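Local coordinates for protein CG14216 (Drosophila melanogaster, PDB 3P9Y) that probably removes phosphate from phosphoserine in the C-terminal domain of RNA polymerase II, as a phosphatase with a low-molecular-weight PTP-like fold, at residues N174-D177 against E178-E182; G84-H87 against M88-R91; E117-Y120 against D121-M125. The protein carries 2 engineered substitutions. One frame throughout, in Å; residues are numbered along the deposited sequence.

Contact 1. Residues N174-D177 against E178-E182; sequences NDID and ELIQE
The first turns of helix 172-187, the last helix before the final strand of the sheet, bring Ile176 against Ile180 on the side that faces the protein. CG1 of Ile176 meets CD1 of Ile180 at 3.9 Å, the two side chains crossing at a slant one helical turn apart. The Ile180 branch comes back over the turn because its CG1 lies anti to the carbonyl carbon (chi1 -74°); this also sets CG1 3.2 Å from the carbonyl O of Ile176. That same oxygen accepts the backbone N-H of Ile180 at 2.8 Å, so the atom that takes this bond is also flanked by aliphatic carbon. His193 of strand 192-197 touches both isoleucines, while Met166 of helix 149-167 packs on Ile176 and Leu141 of strand 137-142 on Ile180. One residue earlier the pattern repeats nearer the surface. Leu179 N bonds to Asp175 O at 3.0 Å, and Leu179 CD1 rests 3.9 Å from CB of Asp175, meeting its methylene rather than its carboxylate. The acid end of Asp175 is held by Ser169 OG. On the outer side a water takes the N-H of Glu178 at 3.0 Å and donates to the carbonyl O of Asn174; Asn174 O and Glu178 N, 5.6 Å apart, are too distant for the direct i, i+4 bond that the water replaces. Gln181 N continues the series on Asp177 O at 3.2 Å, and its NE2 reaches onward to Glu185. Apolar residues inward and acids, amide and water outward make this an amphipathic alpha-helix flanking the central sheet of an alpha/beta phosphatase fold.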
loop_
_atom_site.group_PDB
_atom_site.type_symbol
_atom_site.label_atom_id
_atom_site.label_comp_id
_atom_site.label_asym_id
_atom_site.label_seq_id
_atom_site.Cartn_x
_atom_site.Cartn_y
_atom_site.Cartn_z
ATOM N N ASN A 174 -9.763 6.284 20.708
ATOM C CA ASN A 174 -9.420 6.054 22.110
ATOM C C ASN A 174 -8.894 4.645 22.382
ATOM O O ASN A 174 -8.382 4.376 23.467
ATOM C CB ASN A 174 -10.633 6.328 23.009
ATOM C CG ASN A 174 -11.045 7.794 23.007
ATOM O OD1 ASN A 174 -10.216 8.687 22.820
ATOM N ND2 ASN A 174 -12.331 8.046 23.218
ATOM N N ASP A 175 -9.034 3.751 21.405
ATOM C CA ASP A 175 -8.589 2.363 21.548
ATOM C C ASP A 175 -7.257 2.103 20.853
ATOM O O ASP A 175 -6.541 1.172 21.204
ATOM C CB ASP A 175 -9.612 1.404 20.921
ATOM C CG ASP A 175 -10.820 1.161 21.803
ATOM O OD1 ASP A 175 -10.845 1.657 22.944
ATOM O OD2 ASP A 175 -11.746 0.462 21.347
ATOM N N ILE A 176 -6.937 2.909 19.852
ATOM C CA ILE A 176 -5.919 2.518 18.891
ATOM C C ILE A 176 -4.530 2.413 19.519
ATOM O O ILE A 176 -3.784 1.506 19.188
ATOM C CB ILE A 176 -5.890 3.445 17.672
ATOM C CG1 ILE A 176 -5.041 2.814 16.563
ATOM C CG2 ILE A 176 -5.374 4.819 18.064
ATOM C CD1 ILE A 176 -5.095 3.567 15.242
ATOM N N ASP A 177 -4.184 3.318 20.427
ATOM C CA ASP A 177 -2.872 3.256 21.063
ATOM C C ASP A 177 -2.685 1.902 21.741
ATOM O O ASP A 177 -1.662 1.247 21.562
ATOM C CB ASP A 177 -2.692 4.392 22.076
ATOM C CG ASP A 177 -2.482 5.744 21.408
ATOM O OD1 ASP A 177 -2.011 5.777 20.254
ATOM O OD2 ASP A 177 -2.783 6.780 22.038
ATOM N N GLU A 178 -3.677 1.476 22.515
ATOM C CA GLU A 178 -3.562 0.218 23.235
ATOM C C GLU A 178 -3.556 -0.966 22.268
ATOM O O GLU A 178 -2.846 -1.936 22.496
ATOM C CB GLU A 178 -4.681 0.062 24.270
ATOM C CG GLU A 178 -4.519 0.962 25.499
ATOM C CD GLU A 178 -5.486 0.605 26.623
ATOM O OE1 GLU A 178 -6.394 -0.226 26.395
ATOM O OE2 GLU A 178 -5.337 1.155 27.738
ATOM N N LEU A 179 -4.342 -0.882 21.195
ATOM C CA LEU A 179 -4.412 -1.968 20.213
ATOM C C LEU A 179 -3.087 -2.118 19.466
ATOM O O LEU A 179 -2.661 -3.227 19.163
ATOM C CB LEU A 179 -5.542 -1.732 19.210
ATOM C CG LEU A 179 -6.968 -1.820 19.758
ATOM C CD1 LEU A 179 -7.957 -1.399 18.689
ATOM C CD2 LEU A 179 -7.273 -3.231 20.272
ATOM N N ILE A 180 -2.440 -0.997 19.171
ATOM C CA ILE A 180 -1.151 -1.024 18.494
ATOM C C ILE A 180 -0.124 -1.738 19.366
ATOM O O ILE A 180 0.624 -2.579 18.884
ATOM C CB ILE A 180 -0.646 0.394 18.177
ATOM C CG1 ILE A 180 -1.446 0.992 17.016
ATOM C CG2 ILE A 180 0.851 0.373 17.826
ATOM C CD1 ILE A 180 -1.135 2.457 16.758
ATOM N N GLN A 181 -0.094 -1.411 20.652
ATOM C CA GLN A 181 0.874 -2.024 21.554
ATOM C C GLN A 181 0.604 -3.525 21.694
ATOM O O GLN A 181 1.535 -4.324 21.707
ATOM C CB GLN A 181 0.853 -1.341 22.923
ATOM C CG GLN A 181 1.838 -1.925 23.943
ATOM C CD GLN A 181 3.296 -1.732 23.544
ATOM O OE1 GLN A 181 3.661 -0.728 22.938
ATOM N NE2 GLN A 181 4.135 -2.694 23.891
ATOM N N GLU A 182 -0.668 -3.905 21.800
ATOM C CA GLU A 182 -1.035 -5.316 21.904
ATOM C C GLU A 182 -0.565 -6.077 20.665
ATOM O O GLU A 182 -0.011 -7.171 20.770
ATOM C CB GLU A 182 -2.546 -5.469 22.064
ATOM C CG GLU A 182 -3.019 -6.920 22.140
ATOM C CD GLU A 182 -2.530 -7.638 23.389
ATOM O OE1 GLU A 182 -2.084 -6.953 24.336
ATOM O OE2 GLU A 182 -2.598 -8.887 23.425
HETATM O O HOH W 1 -5.703 3.370 23.643
#

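Contact 2. Residues G84-H87 against M88-R91; sequences GLLH and MLDR
Leu86 and Leu89 lie on one flank of the opening turn of helix 85-95, CD2 of the first 4.5 Å from CD1 of the second, a loose apolar approach. Both lean on helix 65-82, Leu86 against Tyr69 and Thr81, Leu89 against Leu72. With CG anti to its carbonyl carbon (chi1 -73°), Leu89 carries its branch back along the helix, and CG comes within 3.2 Å of the carbonyl O of Leu85. Leu89 N donates to that oxygen at 2.9 Å. Met88 runs another way: its CB passes Leu85 O at 3.5 Å, then the chain extends and bends only at its end. Met88 and Leu85 each pack on an apolar side chain of the bound peptide. His87 turns outward, and its CB and CG lie beside the N of Met88. Asp90 and Arg91 set their CB atoms over carbonyls of the preceding turn and send their charges elsewhere, Asp90 to Arg93 and Arg91 to Glu25 in salt bridges. Gly84 O receives Met88 N at 3.1 Å. Gly84 itself has a positive phi of 98°, where a side chain would run into the preceding carbonyl; it is the first residue to leave helical backbone angles after helix 65-82 and stands at the N-cap position of the next. The whole is a helix-to-helix junction through a positive-phi glycine, whose second helix offers one flank to the peptide.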
loop_
_atom_site.group_PDB
_atom_site.type_symbol
_atom_site.label_atom_id
_atom_site.label_comp_id
_atom_site.label_asym_id
_atom_site.label_seq_id
_atom_site.Cartn_x
_atom_site.Cartn_y
_atom_site.Cartn_z
ATOM N N GLY A 84 8.832 -12.630 -12.632
ATOM C CA GLY A 84 7.538 -12.410 -12.007
ATOM C C GLY A 84 6.828 -11.097 -12.304
ATOM O O GLY A 84 5.702 -10.895 -11.850
ATOM N N LEU A 85 7.460 -10.211 -13.067
ATOM C CA LEU A 85 6.908 -8.875 -13.286
ATOM C C LEU A 85 5.621 -8.876 -14.109
ATOM O O LEU A 85 4.723 -8.085 -13.849
ATOM C CB LEU A 85 7.940 -7.958 -13.946
ATOM C CG LEU A 85 9.241 -7.730 -13.171
ATOM C CD1 LEU A 85 9.973 -6.511 -13.716
ATOM C CD2 LEU A 85 8.975 -7.560 -11.685
ATOM N N LEU A 86 5.524 -9.750 -15.104
ATOM C CA LEU A 86 4.329 -9.787 -15.940
ATOM C C LEU A 86 3.113 -10.250 -15.136
ATOM O O LEU A 86 2.018 -9.718 -15.303
ATOM C CB LEU A 86 4.543 -10.672 -17.171
ATOM C CG LEU A 86 5.533 -10.112 -18.203
ATOM C CD1 LEU A 86 5.580 -10.986 -19.445
ATOM C CD2 LEU A 86 5.175 -8.679 -18.579
ATOM N N HIS A 87 3.305 -11.222 -14.252
ATOM C CA HIS A 87 2.209 -11.670 -13.402
ATOM C C HIS A 87 1.813 -10.566 -12.429
ATOM O O HIS A 87 0.630 -10.326 -12.207
ATOM C CB HIS A 87 2.574 -12.932 -12.623
ATOM C CG HIS A 87 1.555 -13.307 -11.592
ATOM N ND1 HIS A 87 0.260 -13.648 -11.918
ATOM C CD2 HIS A 87 1.632 -13.375 -10.242
ATOM C CE1 HIS A 87 -0.414 -13.920 -10.814
ATOM N NE2 HIS A 87 0.397 -13.764 -9.784
ATOM N N MET A 88 2.803 -9.894 -11.853
ATOM C CA MET A 88 2.535 -8.785 -10.947
ATOM C C MET A 88 1.705 -7.719 -11.650
ATOM O O MET A 88 0.720 -7.230 -11.105
ATOM C CB MET A 88 3.843 -8.174 -10.434
ATOM C CG MET A 88 3.649 -6.948 -9.550
ATOM S SD MET A 88 5.214 -6.271 -8.946
ATOM C CE MET A 88 5.789 -7.628 -7.928
ATOM N N LEU A 89 2.110 -7.365 -12.865
ATOM C CA LEU A 89 1.441 -6.320 -13.622
ATOM C C LEU A 89 0.033 -6.756 -14.017
ATOM O O LEU A 89 -0.882 -5.942 -14.083
ATOM C CB LEU A 89 2.260 -5.959 -14.864
ATOM C CG LEU A 89 3.538 -5.166 -14.565
ATOM C CD1 LEU A 89 4.581 -5.362 -15.657
ATOM C CD2 LEU A 89 3.221 -3.685 -14.364
ATOM N N ASP A 90 -0.133 -8.048 -14.268
ATOM C CA ASP A 90 -1.434 -8.591 -14.638
ATOM C C ASP A 90 -2.386 -8.531 -13.449
ATOM O O ASP A 90 -3.544 -8.150 -13.586
ATOM C CB ASP A 90 -1.286 -10.036 -15.107
ATOM C CG ASP A 90 -2.599 -10.638 -15.548
ATOM O OD1 ASP A 90 -3.270 -10.024 -16.405
ATOM O OD2 ASP A 90 -2.963 -11.719 -15.034
ATOM N N ARG A 91 -1.888 -8.907 -12.276
ATOM C CA ARG A 91 -2.672 -8.843 -11.053
ATOM C C ARG A 91 -3.101 -7.396 -10.803
ATOM O O ARG A 91 -4.252 -7.132 -10.449
ATOM C CB ARG A 91 -1.850 -9.384 -9.881
ATOM C CG ARG A 91 -2.629 -9.570 -8.582
ATOM C CD ARG A 91 -2.703 -8.285 -7.763
ATOM N NE ARG A 91 -1.425 -7.577 -7.765
ATOM C CZ ARG A 91 -0.354 -7.944 -7.064
ATOM N NH1 ARG A 91 -0.399 -9.022 -6.292
ATOM N NH2 ARG A 91 0.770 -7.236 -7.140
#

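Contact 3. Residues E117-Y120 against D121-M125; sequences ERVY and DLVVM. With IMD (imidazole), chain I.
Glu117 and Asp121 bring two carboxylates together on one helix turn, Glu117 OE2 and Asp121 OD2 standing 4.2 Å apart with the carboxylate planes turned 76° from each other. A water bridges the two acids and probably eases this meeting of like charges, donating to Glu117 OE2 at 2.8 Å and to Asp121 OD1 at 2.7 Å. An imidazole, probably from the crystallisation liquor, sits alongside: its N1 donates to Asp121 OD1 at 3.1 Å, and Val124 CG1 borders its N3. OD1 thus accepts from both water and imidazole, and the closeness of the acids would probably raise their proton affinity somewhat. The same water lies at the edge of the Tyr120 ring, in its plane. Over one ring face stands Val124 CG2, 4.1 Å from the centroid and 10° off the normal, a CH-pi contact almost above the centre. The ring is swung out along the helix by CG lying anti to the backbone N (chi1 179°), while its OH bonds to Ser194 of strand 192-197. Replacing Tyr120 with an alanine would probably leave Val124 CG2 without its aromatic face and Ser194 OG without this hydroxyl partner. On the inner side Val119 CG1 meets Val123 CG2 at 4.2 Å, and Val123 N bonds to Val119 O. Thr114 of strand 111-114 touches both valines, and Val140 of strand 137-142 packs on Val123 and Tyr120. Helix 117-128 is the connecting helix of a beta-alpha-beta crossover, its Val119 and Val123 side laid on the sheet, with Val123 touching both of the parallel strands it joins.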
loop_
_atom_site.group_PDB
_atom_site.type_symbol
_atom_site.label_atom_id
_atom_site.label_comp_id
_atom_site.label_asym_id
_atom_site.label_seq_id
_atom_site.Cartn_x
_atom_site.Cartn_y
_atom_site.Cartn_z
ATOM N N GLU A 117 9.648 2.901 6.463
ATOM C CA GLU A 117 9.714 4.194 7.132
ATOM C C GLU A 117 9.920 5.346 6.159
ATOM O O GLU A 117 9.446 6.449 6.402
ATOM C CB GLU A 117 10.802 4.219 8.207
ATOM C CG GLU A 117 10.767 5.499 9.029
ATOM C CD GLU A 117 11.661 5.446 10.239
ATOM O OE1 GLU A 117 12.130 4.345 10.576
ATOM O OE2 GLU A 117 11.895 6.507 10.858
ATOM N N ARG A 118 10.620 5.104 5.059
ATOM C CA ARG A 118 10.818 6.158 4.073
ATOM C C ARG A 118 9.482 6.597 3.496
ATOM O O ARG A 118 9.250 7.787 3.288
ATOM C CB ARG A 118 11.762 5.700 2.962
ATOM C CG ARG A 118 13.228 5.886 3.313
ATOM C CD ARG A 118 14.145 5.257 2.279
ATOM N NE ARG A 118 15.547 5.594 2.511
ATOM C CZ ARG A 118 16.195 6.587 1.904
ATOM N NH1 ARG A 118 15.576 7.354 1.015
ATOM N NH2 ARG A 118 17.473 6.811 2.184
ATOM N N VAL A 119 8.597 5.636 3.251
ATOM C CA VAL A 119 7.273 5.946 2.722
ATOM C C VAL A 119 6.426 6.601 3.809
ATOM O O VAL A 119 5.729 7.576 3.562
ATOM C CB VAL A 119 6.576 4.681 2.188
ATOM C CG1 VAL A 119 5.115 4.968 1.828
ATOM C CG2 VAL A 119 7.338 4.139 0.984
ATOM N N TYR A 120 6.499 6.046 5.012
ATOM C CA TYR A 120 5.862 6.623 6.183
ATOM C C TYR A 120 6.170 8.122 6.291
ATOM O O TYR A 120 5.267 8.932 6.445
ATOM C CB TYR A 120 6.370 5.902 7.426
ATOM C CG TYR A 120 5.820 6.397 8.744
ATOM C CD1 TYR A 120 4.520 6.109 9.132
ATOM C CD2 TYR A 120 6.625 7.103 9.627
ATOM C CE1 TYR A 120 4.027 6.540 10.354
ATOM C CE2 TYR A 120 6.144 7.537 10.845
ATOM C CZ TYR A 120 4.849 7.254 11.205
ATOM O OH TYR A 120 4.376 7.684 12.420
ATOM N N ASP A 121 7.450 8.471 6.200
ATOM C CA ASP A 121 7.884 9.857 6.340
ATOM C C ASP A 121 7.336 10.752 5.240
ATOM O O ASP A 121 6.937 11.880 5.503
ATOM C CB ASP A 121 9.409 9.936 6.342
ATOM C CG ASP A 121 10.011 9.451 7.639
ATOM O OD1 ASP A 121 9.286 9.410 8.653
ATOM O OD2 ASP A 121 11.203 9.105 7.647
ATOM N N LEU A 122 7.328 10.257 4.010
ATOM C CA LEU A 122 6.822 11.040 2.890
ATOM C C LEU A 122 5.325 11.285 3.056
ATOM O O LEU A 122 4.828 12.379 2.785
ATOM C CB LEU A 122 7.109 10.329 1.564
ATOM C CG LEU A 122 8.586 10.329 1.152
ATOM C CD1 LEU A 122 8.837 9.382 -0.008
ATOM C CD2 LEU A 122 9.042 11.745 0.795
ATOM N N VAL A 123 4.612 10.262 3.513
ATOM C CA VAL A 123 3.184 10.371 3.747
ATOM C C VAL A 123 2.912 11.400 4.840
ATOM O O VAL A 123 2.054 12.262 4.685
ATOM C CB VAL A 123 2.577 9.006 4.153
ATOM C CG1 VAL A 123 1.198 9.188 4.757
ATOM C CG2 VAL A 123 2.528 8.059 2.948
ATOM N N VAL A 124 3.652 11.309 5.942
ATOM C CA VAL A 124 3.434 12.197 7.077
ATOM C C VAL A 124 3.813 13.631 6.709
ATOM O O VAL A 124 3.095 14.575 7.028
ATOM C CB VAL A 124 4.224 11.730 8.316
ATOM C CG1 VAL A 124 4.191 12.782 9.415
ATOM C CG2 VAL A 124 3.665 10.403 8.832
ATOM N N MET A 125 4.935 13.785 6.012
ATOM C CA MET A 125 5.388 15.097 5.577
ATOM C C MET A 125 4.327 15.727 4.688
ATOM O O MET A 125 3.989 16.896 4.848
ATOM C CB MET A 125 6.718 14.989 4.825
ATOM C CG MET A 125 7.331 16.334 4.471
ATOM S SD MET A 125 9.017 16.206 3.841
ATOM C CE MET A 125 8.742 15.478 2.227
HETATM N N1 IMD I . 8.326 12.143 9.678
HETATM C C2 IMD I . 7.789 12.861 8.668
HETATM N N3 IMD I . 7.304 14.017 9.173
HETATM C C4 IMD I . 7.536 14.030 10.503
HETATM C C5 IMD I . 8.184 12.847 10.823
HETATM O O HOH W 2 9.980 8.478 11.088
#

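How the contacts relate
All three are local i to i+4 contacts, each along a single helix, and none touches another. Contacts 1 and 3 flank the same central sheet, both reaching strands 137-142 and 192-197, with nearest atoms about 9 Å apart. Contact 2, centred about 36 Å from contact 1 and across the chain's centre from it, packs on helix 65-82 and on the bound peptide. Each has a buried apolar side: isoleucines in contact 1, leucines and methionine in contact 2, valines in contact 3, with a partly exposed tyrosine beside them. Their outer sides differ more: water bridges a backbone turn in 174-182 but two acids in 117-125, whereas 84-91 sends its charges into salt bridges.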